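Local coordinates for protein Afp (Microbacterium arborescens, PDB 2YJK) that probably binds ferric iron and takes up and stores the metal as a twelve-subunit ferritin-like shell of the Dps family, at residues V148-D151 with R152-L155; G48-F51 with I52-E56. All coordinates share one frame; numbering follows the deposited sequence.

Both contacts are local, one along a helix of the ferritin-like bundle and one where a turn enters a helix; their centres are 16 Å apart, their nearest atoms about 6 Å apart, and both are largely buried. Interaction 1 belongs to helix 135-156 and has one residue exposed, K150; interaction 2 lies where the loop after strand 46-47 runs into helix 51-78. The first joins a lysine chain to an aromatic ring, whereas the second stacks a phenylalanine and a histidine at a helix start, close to bound iron. They also meet between subunits: the aromatic rings of 152-155 touch F51 and H55 of one neighbouring subunit, and F51 and H55 here touch W153 and F154 of another.

Interaction 1. Residues V148-D151 with R152-L155; sequences VDKD and RWFL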
ATOM      1  N   VAL C 148     -12.074   9.501 -23.768  1.00 25.96           N
ATOM      2  CA  VAL C 148     -11.498  10.429 -24.706  1.00 27.66           C
ATOM      3  C   VAL C 148     -12.244  11.774 -24.655  1.00 28.49           C
ATOM      4  O   VAL C 148     -11.588  12.842 -24.584  1.00 28.87           O
ATOM      5  CB  VAL C 148     -11.463   9.822 -26.143  1.00 29.27           C
ATOM      6  CG1 VAL C 148     -10.903  10.832 -27.210  1.00 30.55           C
ATOM      7  CG2 VAL C 148     -10.522   8.604 -26.194  1.00 28.94           C
ATOM      8  N   ASP C 149     -13.582  11.712 -24.585  1.00 28.57           N
ATOM      9  CA  ASP C 149     -14.478  12.872 -24.347  1.00 29.13           C
ATOM     10  C   ASP C 149     -14.099  13.652 -23.111  1.00 29.01           C
ATOM     11  O   ASP C 149     -14.071  14.893 -23.105  1.00 28.40           O
ATOM     12  CB  ASP C 149     -15.928  12.418 -24.185  1.00 30.87           C
ATOM     13  CG  ASP C 149     -16.628  12.226 -25.535  1.00 36.02           C
ATOM     14  OD1 ASP C 149     -16.037  12.693 -26.535  1.00 41.71           O
ATOM     15  OD2 ASP C 149     -17.722  11.610 -25.625  1.00 36.56           O
ATOM     16  N   LYS C 150     -13.742  12.942 -22.055  1.00 28.67           N
ATOM     17  CA  LYS C 150     -13.379  13.650 -20.854  1.00 28.62           C
ATOM     18  C   LYS C 150     -11.974  14.337 -20.948  1.00 28.96           C
ATOM     19  O   LYS C 150     -11.807  15.485 -20.532  1.00 28.13           O
ATOM     20  CB  LYS C 150     -13.511  12.679 -19.672  1.00 28.59           C
ATOM     21  CG  LYS C 150     -13.105  13.280 -18.346  1.00 34.59           C
ATOM     22  CD  LYS C 150     -13.176  12.214 -17.227  1.00 39.81           C
ATOM     23  CE  LYS C 150     -13.090  12.923 -15.886  1.00 44.97           C
ATOM     24  NZ  LYS C 150     -12.805  11.986 -14.754  1.00 45.62           N
ATOM     25  N   ASP C 151     -10.976  13.613 -21.470  1.00 29.94           N
ATOM     26  CA  ASP C 151      -9.635  14.142 -21.746  1.00 31.61           C
ATOM     27  C   ASP C 151      -9.709  15.359 -22.664  1.00 30.99           C
ATOM     28  O   ASP C 151      -9.025  16.353 -22.431  1.00 32.37           O
ATOM     29  CB  ASP C 151      -8.749  13.071 -22.378  1.00 31.92           C
ATOM     30  CG  ASP C 151      -8.334  11.955 -21.334  1.00 41.60           C
ATOM     31  OD1 ASP C 151      -8.396  12.218 -20.082  1.00 43.04           O
ATOM     32  OD2 ASP C 151      -7.956  10.825 -21.785  1.00 48.43           O
ATOM     33  N   ARG C 152     -10.571  15.310 -23.662  1.00 30.28           N
ATOM     34  CA  ARG C 152     -10.809  16.467 -24.522  1.00 30.05           C
ATOM     35  C   ARG C 152     -11.335  17.689 -23.720  1.00 30.91           C
ATOM     36  O   ARG C 152     -10.856  18.804 -23.926  1.00 31.87           O
ATOM     37  CB  ARG C 152     -11.787  16.102 -25.630  1.00 30.88           C
ATOM     38  CG  ARG C 152     -11.952  17.149 -26.754  1.00 30.94           C
ATOM     39  CD  ARG C 152     -13.131  16.824 -27.671  1.00 34.28           C
ATOM     40  NE  ARG C 152     -13.286  17.869 -28.693  1.00 37.13           N
ATOM     41  CZ  ARG C 152     -14.203  18.842 -28.695  1.00 43.33           C
ATOM     42  NH1 ARG C 152     -15.129  18.909 -27.765  1.00 43.03           N
ATOM     43  NH2 ARG C 152     -14.208  19.752 -29.668  1.00 45.35           N
ATOM     44  N   TRP C 153     -12.286  17.479 -22.809  1.00 29.89           N
ATOM     45  CA  TRP C 153     -12.790  18.557 -22.010  1.00 29.93           C
ATOM     46  C   TRP C 153     -11.651  19.175 -21.166  1.00 30.03           C
ATOM     47  O   TRP C 153     -11.494  20.400 -21.161  1.00 29.80           O
ATOM     48  CB  TRP C 153     -13.961  18.062 -21.149  1.00 31.50           C
ATOM     49  CG  TRP C 153     -14.241  18.884 -19.892  1.00 31.96           C
ATOM     50  CD1 TRP C 153     -14.332  20.236 -19.806  1.00 34.22           C
ATOM     51  CD2 TRP C 153     -14.474  18.372 -18.546  1.00 35.55           C
ATOM     52  NE1 TRP C 153     -14.573  20.617 -18.487  1.00 34.01           N
ATOM     53  CE2 TRP C 153     -14.683  19.499 -17.702  1.00 35.44           C
ATOM     54  CE3 TRP C 153     -14.509  17.065 -17.977  1.00 35.59           C
ATOM     55  CZ2 TRP C 153     -14.936  19.378 -16.299  1.00 35.85           C
ATOM     56  CZ3 TRP C 153     -14.780  16.934 -16.579  1.00 37.71           C
ATOM     57  CH2 TRP C 153     -14.990  18.091 -15.762  1.00 38.38           C
ATOM     58  N   PHE C 154     -10.873  18.332 -20.472  1.00 27.98           N
ATOM     59  CA  PHE C 154      -9.774  18.815 -19.656  1.00 30.15           C
ATOM     60  C   PHE C 154      -8.795  19.665 -20.447  1.00 30.15           C
ATOM     61  O   PHE C 154      -8.342  20.670 -19.946  1.00 30.68           O
ATOM     62  CB  PHE C 154      -9.037  17.682 -18.998  1.00 29.70           C
ATOM     63  CG  PHE C 154      -9.747  17.097 -17.823  1.00 33.38           C
ATOM     64  CD1 PHE C 154     -11.050  17.442 -17.510  1.00 39.14           C
ATOM     65  CD2 PHE C 154      -9.127  16.126 -17.055  1.00 42.70           C
ATOM     66  CE1 PHE C 154     -11.698  16.875 -16.406  1.00 39.02           C
ATOM     67  CE2 PHE C 154      -9.787  15.568 -15.954  1.00 45.90           C
ATOM     68  CZ  PHE C 154     -11.074  15.959 -15.643  1.00 41.38           C
ATOM     69  N   LEU C 155      -8.544  19.290 -21.702  1.00 30.05           N
ATOM     70  CA  LEU C 155      -7.677  20.050 -22.578  1.00 30.66           C
ATOM     71  C   LEU C 155      -8.364  21.334 -23.000  1.00 31.09           C
ATOM     72  O   LEU C 155      -7.824  22.424 -22.792  1.00 31.35           O
ATOM     73  CB  LEU C 155      -7.216  19.180 -23.767  1.00 30.89           C
ATOM     74  CG  LEU C 155      -6.184  18.107 -23.357  1.00 31.94           C
ATOM     75  CD1 LEU C 155      -6.196  16.924 -24.272  1.00 31.94           C
ATOM     76  CD2 LEU C 155      -4.743  18.642 -23.260  1.00 34.00           C
TER
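K150 runs beside the ring of F154, its CG 4.3 Å above one face and offset toward the rim, while CH2 of W153 meets the edge of the same ring in its plane. W153 in turn has CE1 of F154 over one face, and its CE3 lies 4.1 Å from CG of K150. These contacts lie within one run of helix 135-156, the last long helix of the ferritin-like bundle. K150 is placed by its chi1 of 178°, which sets CG opposite the backbone N; the extended chain then carries CE to 3.7 Å from CZ of F154. Lysine suits this exposed place because its methylenes pack on the aromatic side chains while its ammonium group reaches a long, weak ion pair with E74 of another subunit. At a subunit interface W153 meets F51 and H55 of a neighbouring subunit and F154 meets the same H55, the ring planes steeply inclined. The other charged residues turn elsewhere: D149 pairs with K145 and with R75 of another subunit, R152 forms a salt bridge to D117, and D151 bonds to H64. Along the backbone, F154 N bonds to K150 O at 3.0 Å and R152 N to V148 O at 2.8 Å. L155, a branched apolar residue, packs on helices 51-78 and 105-130, yet its CD1 also lies 3.4 Å from the carbonyl O of D151.

Interaction 2. Residues G48-F51 with I52-E56; sequences GSNF and IAIHE
F51 and H55 stack one helical turn apart at the start of helix 51-78, where a type I beta turn from G48 to F51 leads into a long helix of the ferritin-like bundle. G48 suits the turn because at its phi of 108° a side chain would jam against the preceding carbonyl O. The flat ring of F51 suits stacking on an imidazole: the offset pair has centroids 4.8 Å apart and planes at 26°, and CZ of F51 lies over one face of the imidazole, 3.6 Å from ND1 of H55. Both side chains set CG opposite the backbone N (chi1 171° in F51, 180° in H55), which lays them side by side. The packing is tight here: H55 CB sits over a face of the F51 ring in a CH-pi contact, and CD1 of I52 comes to 3.9 Å from CE2 of F51. With the ring of F51 cut back to an alanine, a gap is likely to open beside the imidazole face that CZ now covers, leaving H55 to its other stack, on H43. That iron-binding residue also donates from ND1 to H55 O, placing the pair beside the iron site. The looser side is that of A53, partly exposed, whose CB lies 3.9 Å from OD1 of N50, and of E56, an exposed charged residue that makes no contact with 48-51. N50, at the N-cap position without a side-chain capping bond, uses its amide ND2 to bond S49 O of another subunit. A second close contact sets its CB 3.8 Å from CG1 of I54, whose backbone N bonds to N50 O at 3.1 Å.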
ATOM      1  N   GLY C  48       5.918  27.502 -21.363  1.00 31.82           N
ATOM      2  CA  GLY C  48       5.143  28.717 -21.057  1.00 32.32           C
ATOM      3  C   GLY C  48       4.458  28.603 -19.722  1.00 32.99           C
ATOM      4  O   GLY C  48       4.663  27.607 -18.985  1.00 32.13           O
ATOM      5  N   SER C  49       3.597  29.570 -19.414  1.00 33.76           N
ATOM      6  CA  SER C  49       3.220  29.831 -18.012  1.00 35.35           C
ATOM      7  C   SER C  49       2.462  28.674 -17.333  1.00 35.48           C
ATOM      8  O   SER C  49       2.452  28.547 -16.110  1.00 35.95           O
ATOM      9  CB  SER C  49       2.451  31.125 -17.912  1.00 35.93           C
ATOM     10  OG  SER C  49       1.235  30.990 -18.612  1.00 38.95           O
ATOM     11  N   ASN C  50       1.854  27.825 -18.142  1.00 35.04           N
ATOM     12  CA  ASN C  50       1.140  26.678 -17.635  1.00 36.17           C
ATOM     13  C   ASN C  50       1.938  25.357 -17.706  1.00 33.75           C
ATOM     14  O   ASN C  50       1.365  24.308 -17.598  1.00 32.81           O
ATOM     15  CB  ASN C  50      -0.109  26.499 -18.464  1.00 37.13           C
ATOM     16  CG  ASN C  50      -1.342  26.329 -17.617  1.00 42.15           C
ATOM     17  OD1 ASN C  50      -1.274  26.025 -16.418  1.00 48.09           O
ATOM     18  ND2 ASN C  50      -2.503  26.485 -18.258  1.00 48.81           N
ATOM     19  N   PHE C  51       3.254  25.433 -17.864  1.00 33.22           N
ATOM     20  CA  PHE C  51       4.059  24.254 -18.126  1.00 31.60           C
ATOM     21  C   PHE C  51       3.758  23.021 -17.260  1.00 31.84           C
ATOM     22  O   PHE C  51       3.425  21.968 -17.793  1.00 30.88           O
ATOM     23  CB  PHE C  51       5.560  24.555 -18.090  1.00 30.60           C
ATOM     24  CG  PHE C  51       6.395  23.316 -18.136  1.00 29.56           C
ATOM     25  CD1 PHE C  51       6.625  22.662 -19.337  1.00 27.53           C
ATOM     26  CD2 PHE C  51       6.917  22.771 -16.964  1.00 27.81           C
ATOM     27  CE1 PHE C  51       7.409  21.501 -19.414  1.00 27.19           C
ATOM     28  CE2 PHE C  51       7.702  21.602 -17.011  1.00 30.15           C
ATOM     29  CZ  PHE C  51       7.935  20.963 -18.252  1.00 30.65           C
ATOM     30  N   ILE C  52       3.877  23.132 -15.941  1.00 32.81           N
ATOM     31  CA  ILE C  52       3.875  21.888 -15.144  1.00 34.08           C
ATOM     32  C   ILE C  52       2.491  21.186 -15.175  1.00 32.68           C
ATOM     33  O   ILE C  52       2.403  19.961 -15.350  1.00 31.56           O
ATOM     34  CB  ILE C  52       4.549  22.043 -13.720  1.00 34.91           C
ATOM     35  CG1 ILE C  52       5.003  20.694 -13.148  1.00 36.34           C
ATOM     36  CG2 ILE C  52       3.621  22.704 -12.743  1.00 34.74           C
ATOM     37  CD1 ILE C  52       6.170  20.034 -13.834  1.00 38.88           C
ATOM     38  N   ALA C  53       1.428  21.967 -15.118  1.00 32.69           N
ATOM     39  CA  ALA C  53       0.078  21.396 -15.159  1.00 32.19           C
ATOM     40  C   ALA C  53      -0.228  20.761 -16.536  1.00 31.02           C
ATOM     41  O   ALA C  53      -0.804  19.695 -16.614  1.00 28.89           O
ATOM     42  CB  ALA C  53      -0.948  22.472 -14.803  1.00 33.41           C
ATOM     43  N   ILE C  54       0.212  21.387 -17.623  1.00 31.10           N
ATOM     44  CA  ILE C  54      -0.017  20.833 -18.950  1.00 29.57           C
ATOM     45  C   ILE C  54       0.937  19.677 -19.287  1.00 30.18           C
ATOM     46  O   ILE C  54       0.544  18.737 -19.991  1.00 29.04           O
ATOM     47  CB  ILE C  54       0.049  21.939 -20.022  1.00 31.18           C
ATOM     48  CG1 ILE C  54      -1.032  23.044 -19.725  1.00 34.08           C
ATOM     49  CG2 ILE C  54      -0.064  21.364 -21.452  1.00 30.10           C
ATOM     50  CD1 ILE C  54      -2.480  22.562 -19.715  1.00 33.67           C
ATOM     51  N   HIS C  55       2.211  19.807 -18.873  1.00 29.94           N
ATOM     52  CA  HIS C  55       3.189  18.714 -18.920  1.00 30.58           C
ATOM     53  C   HIS C  55       2.585  17.446 -18.260  1.00 29.81           C
ATOM     54  O   HIS C  55       2.656  16.370 -18.800  1.00 29.35           O
ATOM     55  CB  HIS C  55       4.480  19.162 -18.199  1.00 30.91           C
ATOM     56  CG  HIS C  55       5.575  18.138 -18.160  1.00 33.07           C
ATOM     57  ND1 HIS C  55       6.382  17.846 -19.259  1.00 30.48           N
ATOM     58  CD2 HIS C  55       6.069  17.420 -17.119  1.00 32.20           C
ATOM     59  CE1 HIS C  55       7.266  16.924 -18.902  1.00 34.32           C
ATOM     60  NE2 HIS C  55       7.113  16.668 -17.610  1.00 35.08           N
ATOM     61  N   GLU C  56       1.989  17.605 -17.090  1.00 29.99           N
ATOM     62  CA  GLU C  56       1.401  16.488 -16.356  1.00 32.19           C
ATOM     63  C   GLU C  56       0.100  15.986 -16.913  1.00 30.70           C
ATOM     64  O   GLU C  56      -0.084  14.772 -16.996  1.00 29.60           O
ATOM     65  CB  GLU C  56       1.245  16.818 -14.875  1.00 33.37           C
ATOM     66  CG  GLU C  56       2.593  16.983 -14.198  1.00 42.07           C
ATOM     67  CD  GLU C  56       2.564  16.602 -12.716  1.00 56.76           C
ATOM     68  OE1 GLU C  56       1.477  16.762 -12.060  1.00 61.07           O
ATOM     69  OE2 GLU C  56       3.636  16.152 -12.208  1.00 61.31           O
TER